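Local coordinates for petrobactin biosynthesis protein AsbB (Bacillus anthracis, PDB 3TO3) that catalyses the ATP-dependent condensation of spermidine with citryl-spermidine intermediates on the pathway to the siderophore petrobactin, at residues T9-L12 with K13-S17; Q95-S99 with V100-L104; E261-D265 with K266-Y270. All coordinates share one frame; numbering follows the deposited sequence.

Contact 1 (T9-L12 with K13-S17); sequences TKIL and KAIES
The carboxylate of Glu16 turns one of its faces to the carbonyl of Leu12, whose oxygen sits obliquely above CD and OE1, with Leu12 O and Glu16 OE1 3.3 Å apart. Two acceptors meet there, so this is not a bond. It follows from the extended Glu16 chain running back along the helix surface, and the other carboxylate oxygen, OE2, has a long, weak ion pair with Lys266 of the second subunit. The same carbonyl is satisfied from the chain itself, since Glu16 N donates to Leu12 O at 2.9 Å. Lys13 N meets Thr9 O at 3.0 Å, tilted 22° from the carbonyl plane, while CG of Lys13 lies 3.5 Å from Thr9 O. Ile15 CG1 is packed hard against Ile11 O, 3.2 Å away, beside the bond from Ile15 N to the same oxygen. The four backbone bonds, from Lys13, Ala14, Ile15 and Glu16 to the residue four before each, are the i to i+4 pattern of an alpha helix, here the N-terminal helix 6-15, joined by a short linker to helix 18-37. Along its exposed side Thr9 and Lys13 run side by side in the same direction, CG2 of Thr9 reaching CE of Lys13 at 4.0 Å. On the buried side Ile11 CG2 and Ile15 CG1 stand 4.4 Å apart, and Ile11 also lies on Ile134 of helix 115-138 and on Phe179. The linker is pinned by Ser17, the N-cap residue of helix 18-37: its OG donates to Ala14 O at 2.9 Å, coming from the same face as Ser17 N, and also takes a bond from Asp19 N. Leu12 and Ile15 pack on Tyr270 and Ile263 of the second subunit.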
ATOM      1  N   THR B   9      -1.075  -1.291  23.980  1.00 48.13           N
ATOM      2  CA  THR B   9      -0.532  -2.201  24.982  1.00 52.35           C
ATOM      3  C   THR B   9      -0.774  -3.677  24.666  1.00 55.65           C
ATOM      4  O   THR B   9       0.117  -4.507  24.861  1.00 62.44           O
ATOM      5  CB  THR B   9      -1.073  -1.842  26.355  1.00 58.72           C
ATOM      6  OG1 THR B   9      -0.718  -0.485  26.617  1.00 59.98           O
ATOM      7  CG2 THR B   9      -0.497  -2.751  27.451  1.00 59.55           C
ATOM      8  N   LYS B  10      -1.963  -3.992  24.151  1.00 48.97           N
ATOM      9  CA  LYS B  10      -2.317  -5.366  23.776  1.00 51.26           C
ATOM     10  C   LYS B  10      -1.432  -5.902  22.675  1.00 50.34           C
ATOM     11  O   LYS B  10      -0.926  -7.028  22.756  1.00 46.23           O
ATOM     12  CB  LYS B  10      -3.772  -5.459  23.295  1.00 58.38           C
ATOM     13  CG  LYS B  10      -4.813  -5.375  24.394  1.00 62.86           C
ATOM     14  CD  LYS B  10      -6.206  -5.613  23.820  1.00 71.54           C
ATOM     15  CE  LYS B  10      -7.291  -5.487  24.882  1.00 75.37           C
ATOM     16  NZ  LYS B  10      -7.204  -6.603  25.860  1.00 76.91           N
ATOM     17  N   ILE B  11      -1.278  -5.105  21.625  1.00 43.23           N
ATOM     18  CA  ILE B  11      -0.467  -5.505  20.495  1.00 41.18           C
ATOM     19  C   ILE B  11       0.934  -5.850  20.953  1.00 43.80           C
ATOM     20  O   ILE B  11       1.499  -6.891  20.552  1.00 41.75           O
ATOM     21  CB  ILE B  11      -0.336  -4.378  19.453  1.00 56.46           C
ATOM     22  CG1 ILE B  11      -1.668  -4.135  18.816  1.00 60.69           C
ATOM     23  CG2 ILE B  11       0.546  -4.842  18.321  1.00 62.84           C
ATOM     24  CD1 ILE B  11      -2.006  -5.259  17.920  1.00 69.47           C
ATOM     25  N   LEU B  12       1.508  -4.971  21.776  1.00 38.07           N
ATOM     26  CA  LEU B  12       2.863  -5.216  22.251  1.00 48.16           C
ATOM     27  C   LEU B  12       2.959  -6.485  23.094  1.00 52.36           C
ATOM     28  O   LEU B  12       3.846  -7.301  22.872  1.00 54.64           O
ATOM     29  CB  LEU B  12       3.392  -4.028  23.033  1.00 51.32           C
ATOM     30  CG  LEU B  12       3.879  -2.907  22.141  1.00 50.52           C
ATOM     31  CD1 LEU B  12       4.485  -1.804  23.012  1.00 52.08           C
ATOM     32  CD2 LEU B  12       4.908  -3.468  21.193  1.00 47.60           C
ATOM     33  N   LYS B  13       2.039  -6.659  24.042  1.00 50.93           N
ATOM     34  CA  LYS B  13       2.011  -7.881  24.837  1.00 51.14           C
ATOM     35  C   LYS B  13       1.842  -9.119  23.949  1.00 48.31           C
ATOM     36  O   LYS B  13       2.469 -10.161  24.174  1.00 53.46           O
ATOM     37  CB  LYS B  13       0.922  -7.819  25.916  1.00 51.62           C
ATOM     38  CG  LYS B  13       1.267  -6.898  27.074  1.00 59.92           C
ATOM     39  CD  LYS B  13       0.306  -7.084  28.250  1.00 78.79           C
ATOM     40  CE  LYS B  13       0.565  -6.058  29.365  1.00 87.06           C
ATOM     41  NZ  LYS B  13      -0.605  -5.893  30.300  1.00 88.76           N
ATOM     42  N   ALA B  14       1.002  -9.018  22.932  1.00 37.69           N
ATOM     43  CA  ALA B  14       0.813 -10.175  22.060  1.00 40.96           C
ATOM     44  C   ALA B  14       2.102 -10.523  21.329  1.00 42.02           C
ATOM     45  O   ALA B  14       2.473 -11.698  21.241  1.00 50.29           O
ATOM     46  CB  ALA B  14      -0.312  -9.932  21.062  1.00 32.47           C
ATOM     47  N   ILE B  15       2.774  -9.504  20.793  1.00 41.35           N
ATOM     48  CA  ILE B  15       4.004  -9.740  20.043  1.00 48.38           C
ATOM     49  C   ILE B  15       5.068 -10.301  20.953  1.00 50.83           C
ATOM     50  O   ILE B  15       5.880 -11.119  20.519  1.00 48.15           O
ATOM     51  CB  ILE B  15       4.607  -8.476  19.391  1.00 51.53           C
ATOM     52  CG1 ILE B  15       3.668  -7.903  18.367  1.00 53.80           C
ATOM     53  CG2 ILE B  15       5.857  -8.851  18.635  1.00 49.52           C
ATOM     54  CD1 ILE B  15       3.193  -8.961  17.432  1.00 55.38           C
ATOM     55  N   GLU B  16       5.058  -9.860  22.214  1.00 50.37           N
ATOM     56  CA  GLU B  16       6.111 -10.235  23.162  1.00 57.03           C
ATOM     57  C   GLU B  16       5.823 -11.577  23.798  1.00 56.36           C
ATOM     58  O   GLU B  16       6.577 -12.020  24.648  1.00 58.31           O
ATOM     59  CB  GLU B  16       6.234  -9.206  24.295  1.00 56.01           C
ATOM     60  CG  GLU B  16       7.000  -7.935  23.986  1.00 66.11           C
ATOM     61  CD  GLU B  16       6.616  -6.788  24.941  1.00 84.97           C
ATOM     62  OE1 GLU B  16       5.604  -6.917  25.664  1.00 90.69           O
ATOM     63  OE2 GLU B  16       7.315  -5.750  24.974  1.00 94.74           O
ATOM     64  N   SER B  17       4.702 -12.196  23.443  1.00 49.58           N
ATOM     65  CA  SER B  17       4.246 -13.370  24.179  1.00 45.18           C
ATOM     66  C   SER B  17       4.648 -14.672  23.509  1.00 52.59           C
ATOM     67  O   SER B  17       5.334 -14.674  22.483  1.00 53.34           O
ATOM     68  CB  SER B  17       2.734 -13.358  24.274  1.00 47.82           C
ATOM     69  OG  SER B  17       2.179 -13.864  23.070  1.00 49.11           O
TER

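Contact 2 (Q95-S99 with V100-L104); sequences QEIQS and VAQFL
Phe103 N donates to Ser99 O at 3.0 Å in a bond that is nearly straight at the hydrogen (174°), the bond that closes the first turn of helix 100-110. A second bond from the same turn goes to the serine side chain: Gln102 N meets Ser99 OG at 3.1 Å. With OG anti to its own backbone nitrogen (chi1 174°), the hydroxyl oxygen lies beside the carbonyl carbon and hangs over the opening of the helix, where it also rests against CB of Gln102, 3.5 Å from OG. Ser99 is thus a classical N-cap: its OG replaces the acceptor that Gln102 N lacks in an earlier turn, while its backbone O starts the regular helical series. Ile97 reaches in from the strand side and lies against Phe103 and the Gln102 amide. Its CG1 is 4.1 Å from CB of Phe103, the two side chains crossing at about a right angle, while its CD1 touches the Gln102 amide oxygen OE1 at 3.9 Å. The other end of that amide, NE2, is held by Glu106 one turn further on. Phe103 itself leads away into the interior, where its ring meets Tyr68 edge-to-face and the side chain lies on Val32 of helix 18-37. A water makes weak bridges from Gln98 O to Val100 N. The chemistry implies a helix start in which a hydroxyl supplies the N-H of Gln102, so that regular i to i+4 bonding can begin with Phe103 N.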
ATOM      1  N   GLN B  95      20.213 -23.997  15.044  1.00 50.60           N
ATOM      2  CA  GLN B  95      19.261 -23.123  15.704  1.00 55.15           C
ATOM      3  C   GLN B  95      17.903 -23.120  15.004  1.00 51.44           C
ATOM      4  O   GLN B  95      17.814 -23.082  13.777  1.00 54.84           O
ATOM      5  CB  GLN B  95      19.816 -21.701  15.803  1.00 60.72           C
ATOM      6  CG  GLN B  95      18.911 -20.738  16.572  1.00 78.89           C
ATOM      7  CD  GLN B  95      19.466 -19.318  16.642  1.00 99.86           C
ATOM      8  OE1 GLN B  95      20.560 -19.037  16.136  1.00107.97           O
ATOM      9  NE2 GLN B  95      18.707 -18.413  17.266  1.00103.52           N
ATOM     10  N   GLU B  96      16.842 -23.127  15.791  1.00 46.61           N
ATOM     11  CA  GLU B  96      15.513 -23.019  15.235  1.00 40.64           C
ATOM     12  C   GLU B  96      15.445 -21.699  14.483  1.00 48.50           C
ATOM     13  O   GLU B  96      15.900 -20.667  14.991  1.00 54.89           O
ATOM     14  CB  GLU B  96      14.482 -23.019  16.353  1.00 45.73           C
ATOM     15  CG  GLU B  96      13.059 -22.655  15.891  1.00 48.73           C
ATOM     16  CD  GLU B  96      12.056 -22.535  17.053  1.00 54.27           C
ATOM     17  OE1 GLU B  96      10.894 -22.210  16.729  1.00 51.56           O
ATOM     18  OE2 GLU B  96      12.417 -22.750  18.259  1.00 47.53           O
ATOM     19  N   ILE B  97      14.864 -21.713  13.289  1.00 50.39           N
ATOM     20  CA  ILE B  97      14.813 -20.495  12.488  1.00 46.01           C
ATOM     21  C   ILE B  97      13.849 -19.454  13.074  1.00 46.87           C
ATOM     22  O   ILE B  97      12.735 -19.785  13.450  1.00 47.41           O
ATOM     23  CB  ILE B  97      14.499 -20.783  11.014  1.00 48.39           C
ATOM     24  CG1 ILE B  97      14.491 -19.470  10.229  1.00 60.73           C
ATOM     25  CG2 ILE B  97      13.204 -21.486  10.881  1.00 48.54           C
ATOM     26  CD1 ILE B  97      15.850 -18.673  10.342  1.00 67.32           C
ATOM     27  N   GLN B  98      14.346 -18.238  13.283  1.00 48.44           N
ATOM     28  CA  GLN B  98      13.537 -17.113  13.765  1.00 52.17           C
ATOM     29  C   GLN B  98      12.983 -16.134  12.726  1.00 57.16           C
ATOM     30  O   GLN B  98      12.104 -15.318  13.026  1.00 56.07           O
ATOM     31  CB  GLN B  98      14.366 -16.306  14.741  1.00 57.29           C
ATOM     32  CG  GLN B  98      15.324 -17.138  15.519  1.00 71.67           C
ATOM     33  CD  GLN B  98      15.070 -17.001  16.978  1.00 73.15           C
ATOM     34  OE1 GLN B  98      15.881 -16.415  17.701  1.00 72.09           O
ATOM     35  NE2 GLN B  98      13.912 -17.499  17.428  1.00 70.81           N
ATOM     36  N   SER B  99      13.473 -16.222  11.504  1.00 52.50           N
ATOM     37  CA  SER B  99      13.137 -15.219  10.520  1.00 53.80           C
ATOM     38  C   SER B  99      12.625 -15.882   9.262  1.00 56.85           C
ATOM     39  O   SER B  99      13.412 -16.461   8.504  1.00 58.64           O
ATOM     40  CB  SER B  99      14.401 -14.421  10.172  1.00 48.49           C
ATOM     41  OG  SER B  99      14.124 -13.526   9.116  1.00 53.86           O
ATOM     42  N   VAL B 100      11.334 -15.721   8.991  1.00 45.81           N
ATOM     43  CA  VAL B 100      10.762 -16.304   7.804  1.00 39.97           C
ATOM     44  C   VAL B 100      11.425 -15.660   6.569  1.00 44.56           C
ATOM     45  O   VAL B 100      11.707 -16.336   5.580  1.00 54.02           O
ATOM     46  CB  VAL B 100       9.207 -16.199   7.797  1.00 51.35           C
ATOM     47  CG1 VAL B 100       8.761 -14.793   7.502  1.00 53.13           C
ATOM     48  CG2 VAL B 100       8.628 -17.123   6.774  1.00 47.94           C
ATOM     49  N   ALA B 101      11.739 -14.368   6.640  1.00 38.53           N
ATOM     50  CA  ALA B 101      12.410 -13.725   5.519  1.00 37.61           C
ATOM     51  C   ALA B 101      13.764 -14.377   5.215  1.00 47.40           C
ATOM     52  O   ALA B 101      14.099 -14.609   4.043  1.00 51.19           O
ATOM     53  CB  ALA B 101      12.580 -12.199   5.758  1.00 37.28           C
ATOM     54  N   GLN B 102      14.545 -14.651   6.263  1.00 43.07           N
ATOM     55  CA  GLN B 102      15.859 -15.266   6.090  1.00 50.77           C
ATOM     56  C   GLN B 102      15.750 -16.681   5.508  1.00 46.70           C
ATOM     57  O   GLN B 102      16.505 -17.046   4.580  1.00 45.35           O
ATOM     58  CB  GLN B 102      16.653 -15.288   7.416  1.00 58.35           C
ATOM     59  CG  GLN B 102      18.137 -15.604   7.245  1.00 56.21           C
ATOM     60  CD  GLN B 102      18.857 -15.871   8.563  1.00 64.35           C
ATOM     61  OE1 GLN B 102      18.302 -15.665   9.652  1.00 63.06           O
ATOM     62  NE2 GLN B 102      20.114 -16.334   8.467  1.00 64.37           N
ATOM     63  N   PHE B 103      14.828 -17.473   6.061  1.00 39.63           N
ATOM     64  CA  PHE B 103      14.594 -18.803   5.536  1.00 37.80           C
ATOM     65  C   PHE B 103      14.333 -18.676   4.025  1.00 43.06           C
ATOM     66  O   PHE B 103      15.019 -19.289   3.219  1.00 49.06           O
ATOM     67  CB  PHE B 103      13.436 -19.517   6.262  1.00 33.38           C
ATOM     68  CG  PHE B 103      13.008 -20.800   5.591  1.00 36.83           C
ATOM     69  CD1 PHE B 103      13.786 -21.942   5.686  1.00 41.75           C
ATOM     70  CD2 PHE B 103      11.849 -20.849   4.817  1.00 38.05           C
ATOM     71  CE1 PHE B 103      13.412 -23.125   5.045  1.00 42.26           C
ATOM     72  CE2 PHE B 103      11.479 -22.020   4.167  1.00 41.02           C
ATOM     73  CZ  PHE B 103      12.269 -23.162   4.283  1.00 42.65           C
ATOM     74  N   LEU B 104      13.368 -17.852   3.633  1.00 48.47           N
ATOM     75  CA  LEU B 104      13.039 -17.747   2.207  1.00 47.46           C
ATOM     76  C   LEU B 104      14.184 -17.152   1.373  1.00 49.67           C
ATOM     77  O   LEU B 104      14.451 -17.602   0.257  1.00 46.80           O
ATOM     78  CB  LEU B 104      11.716 -17.004   1.977  1.00 41.67           C
ATOM     79  CG  LEU B 104      10.454 -17.800   2.333  1.00 42.09           C
ATOM     80  CD1 LEU B 104       9.186 -17.018   2.024  1.00 42.56           C
ATOM     81  CD2 LEU B 104      10.408 -19.096   1.574  1.00 45.95           C
TER
HETATM   82  O   HOH W   1       9.438 -14.132  11.204  1.00 57.24           O

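Contact 3 (E261-D265 with K266-Y270); sequences EDIQD and KGIIY
Ile263 and Ile268 meet through one branch each, the side chains crossing obliquely, with CG1 of Ile263 lying 4.1 Å from CG2 of Ile268. The other branch of Ile268 diverges from CG2 and brings CD1 to Asp262 CB at 4.0 Å. Asp265 is oriented quite differently: with CG set between its nitrogen and carbonyl carbon (chi1 74°), the carboxylate folds forward and OD2 accepts from Gly267 N at 3.0 Å, closing an Asx turn. Lys266, the next residue, takes a left-handed backbone conformation (phi 67°), which swings the chain out of the helix and into the strand; its N still makes a weak bond back to Ile263 O, at 3.3 Å. Ile268 N then bonds to Asp262 O at 3.3 Å, arriving from above the plane of the carbonyl, 62° out of it. A water completes the turn by donating to Ile263 O and Ile268 O, at 2.8 and 2.7 Å from its own oxygen. Asp262 OD1 is held by Tyr355 OH. The unit links helix 260-264 to strand 268-273, an outer strand, within this chain, of a three-stranded antiparallel sheet; Gly267 and Ile269 bond to His197 and Ala195 on its neighbour, and Ile269 packs on helix 221-232.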
ATOM      1  N   GLU B 261     -13.653  12.496  -7.644  1.00 43.33           N
ATOM      2  CA  GLU B 261     -14.273  13.181  -8.779  1.00 49.26           C
ATOM      3  C   GLU B 261     -15.772  12.797  -8.936  1.00 47.71           C
ATOM      4  O   GLU B 261     -16.592  13.611  -9.309  1.00 46.77           O
ATOM      5  CB  GLU B 261     -13.436  12.993 -10.051  1.00 53.94           C
ATOM      6  CG  GLU B 261     -14.154  12.326 -11.206  1.00 82.18           C
ATOM      7  CD  GLU B 261     -13.207  11.628 -12.191  1.00 93.40           C
ATOM      8  OE1 GLU B 261     -12.012  11.416 -11.846  1.00 94.54           O
ATOM      9  OE2 GLU B 261     -13.674  11.292 -13.310  1.00 91.96           O
ATOM     10  N   ASP B 262     -16.123  11.569  -8.598  1.00 40.56           N
ATOM     11  CA  ASP B 262     -17.519  11.134  -8.575  1.00 48.59           C
ATOM     12  C   ASP B 262     -18.279  11.818  -7.440  1.00 49.16           C
ATOM     13  O   ASP B 262     -19.432  12.155  -7.579  1.00 48.07           O
ATOM     14  CB  ASP B 262     -17.609   9.603  -8.384  1.00 50.49           C
ATOM     15  CG  ASP B 262     -16.663   8.840  -9.296  1.00 53.86           C
ATOM     16  OD1 ASP B 262     -17.149   8.159 -10.226  1.00 53.95           O
ATOM     17  OD2 ASP B 262     -15.429   8.931  -9.088  1.00 51.74           O
ATOM     18  N   ILE B 263     -17.648  11.990  -6.290  1.00 48.45           N
ATOM     19  CA  ILE B 263     -18.313  12.715  -5.219  1.00 41.30           C
ATOM     20  C   ILE B 263     -18.561  14.165  -5.628  1.00 42.22           C
ATOM     21  O   ILE B 263     -19.621  14.710  -5.396  1.00 46.23           O
ATOM     22  CB  ILE B 263     -17.519  12.603  -3.914  1.00 40.77           C
ATOM     23  CG1 ILE B 263     -17.622  11.172  -3.385  1.00 33.66           C
ATOM     24  CG2 ILE B 263     -18.022  13.600  -2.873  1.00 40.48           C
ATOM     25  CD1 ILE B 263     -16.564  10.792  -2.333  1.00 39.85           C
ATOM     26  N   GLN B 264     -17.574  14.780  -6.264  1.00 41.97           N
ATOM     27  CA  GLN B 264     -17.685  16.154  -6.739  1.00 41.50           C
ATOM     28  C   GLN B 264     -18.872  16.382  -7.702  1.00 47.54           C
ATOM     29  O   GLN B 264     -19.581  17.381  -7.613  1.00 50.14           O
ATOM     30  CB  GLN B 264     -16.362  16.574  -7.416  1.00 39.22           C
ATOM     31  CG  GLN B 264     -16.495  17.667  -8.500  1.00 49.09           C
ATOM     32  CD  GLN B 264     -16.817  18.974  -7.892  1.00 60.17           C
ATOM     33  OE1 GLN B 264     -16.573  19.163  -6.698  1.00 66.69           O
ATOM     34  NE2 GLN B 264     -17.377  19.901  -8.684  1.00 58.68           N
ATOM     35  N   ASP B 265     -19.042  15.478  -8.652  1.00 45.20           N
ATOM     36  CA  ASP B 265     -20.068  15.604  -9.665  1.00 50.89           C
ATOM     37  C   ASP B 265     -21.374  14.859  -9.329  1.00 57.98           C
ATOM     38  O   ASP B 265     -22.265  14.758 -10.165  1.00 68.50           O
ATOM     39  CB  ASP B 265     -19.530  15.293 -11.075  1.00 59.41           C
ATOM     40  CG  ASP B 265     -19.280  13.813 -11.309  1.00 71.93           C
ATOM     41  OD1 ASP B 265     -18.623  13.483 -12.318  1.00 81.89           O
ATOM     42  OD2 ASP B 265     -19.739  12.979 -10.499  1.00 73.24           O
ATOM     43  N   LYS B 266     -21.463  14.317  -8.119  1.00 45.10           N
ATOM     44  CA  LYS B 266     -22.673  13.639  -7.662  1.00 44.20           C
ATOM     45  C   LYS B 266     -22.984  12.352  -8.396  1.00 43.40           C
ATOM     46  O   LYS B 266     -24.111  11.886  -8.381  1.00 51.23           O
ATOM     47  CB  LYS B 266     -23.876  14.589  -7.780  1.00 45.63           C
ATOM     48  CG  LYS B 266     -23.578  16.017  -7.336  1.00 45.25           C
ATOM     49  CD  LYS B 266     -24.395  16.424  -6.125  1.00 64.25           C
ATOM     50  CE  LYS B 266     -23.643  16.247  -4.804  1.00 81.97           C
ATOM     51  NZ  LYS B 266     -22.663  17.376  -4.537  1.00 93.78           N
ATOM     52  N   GLY B 267     -21.959  11.746  -8.984  1.00 43.89           N
ATOM     53  CA  GLY B 267     -22.030  10.360  -9.411  1.00 35.23           C
ATOM     54  C   GLY B 267     -22.271   9.458  -8.204  1.00 45.66           C
ATOM     55  O   GLY B 267     -22.875   8.384  -8.321  1.00 42.52           O
ATOM     56  N   ILE B 268     -21.767   9.907  -7.051  1.00 41.01           N
ATOM     57  CA  ILE B 268     -21.869   9.199  -5.786  1.00 37.70           C
ATOM     58  C   ILE B 268     -22.272  10.187  -4.692  1.00 40.40           C
ATOM     59  O   ILE B 268     -21.734  11.295  -4.589  1.00 40.02           O
ATOM     60  CB  ILE B 268     -20.525   8.595  -5.395  1.00 44.11           C
ATOM     61  CG1 ILE B 268     -20.301   7.284  -6.101  1.00 49.08           C
ATOM     62  CG2 ILE B 268     -20.495   8.278  -3.946  1.00 50.70           C
ATOM     63  CD1 ILE B 268     -18.891   6.798  -5.823  1.00 59.17           C
ATOM     64  N   ILE B 269     -23.239   9.814  -3.875  1.00 39.59           N
ATOM     65  CA  ILE B 269     -23.683  10.732  -2.836  1.00 45.00           C
ATOM     66  C   ILE B 269     -23.802   9.959  -1.534  1.00 47.54           C
ATOM     67  O   ILE B 269     -24.435   8.897  -1.480  1.00 46.18           O
ATOM     68  CB  ILE B 269     -25.059  11.349  -3.147  1.00 44.55           C
ATOM     69  CG1 ILE B 269     -25.056  12.069  -4.494  1.00 43.23           C
ATOM     70  CG2 ILE B 269     -25.481  12.290  -2.035  1.00 40.97           C
ATOM     71  CD1 ILE B 269     -26.444  12.517  -4.977  1.00 40.05           C
ATOM     72  N   TYR B 270     -23.188  10.503  -0.491  1.00 47.87           N
ATOM     73  CA  TYR B 270     -23.214   9.891   0.812  1.00 44.02           C
ATOM     74  C   TYR B 270     -24.580  10.131   1.459  1.00 42.76           C
ATOM     75  O   TYR B 270     -25.036  11.259   1.544  1.00 46.57           O
ATOM     76  CB  TYR B 270     -22.085  10.467   1.678  1.00 37.39           C
ATOM     77  CG  TYR B 270     -22.239  10.140   3.148  1.00 40.27           C
ATOM     78  CD1 TYR B 270     -21.836   8.923   3.662  1.00 40.58           C
ATOM     79  CD2 TYR B 270     -22.807  11.056   4.023  1.00 47.38           C
ATOM     80  CE1 TYR B 270     -22.018   8.615   5.031  1.00 45.44           C
ATOM     81  CE2 TYR B 270     -22.983  10.762   5.374  1.00 49.03           C
ATOM     82  CZ  TYR B 270     -22.582   9.546   5.871  1.00 49.33           C
ATOM     83  OH  TYR B 270     -22.777   9.269   7.217  1.00 51.74           O
TER
HETATM   84  O   HOH W   2     -21.607  13.823  -3.709  1.00 36.89           O
HETATM   85  O   HOH W   3     -20.142  18.853  -5.767  1.00 56.10           O

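Overall arrangement
Within one chain the contacts lie well apart: contacts 1 and 2 have centres 21 Å from each other, while contact 3 is 42 Å from contact 1 and 49 Å from contact 2, always centre to centre. None of them belongs to the ATP and magnesium pocket. What connects them is the homodimer. The N-terminal helix of contact 1 packs on residues of contact 3 in the second subunit, and Ser99 of contact 2 touches Glu261 of that same far segment. Three local contacts that do not touch within one chain therefore gather at the interface between two copies.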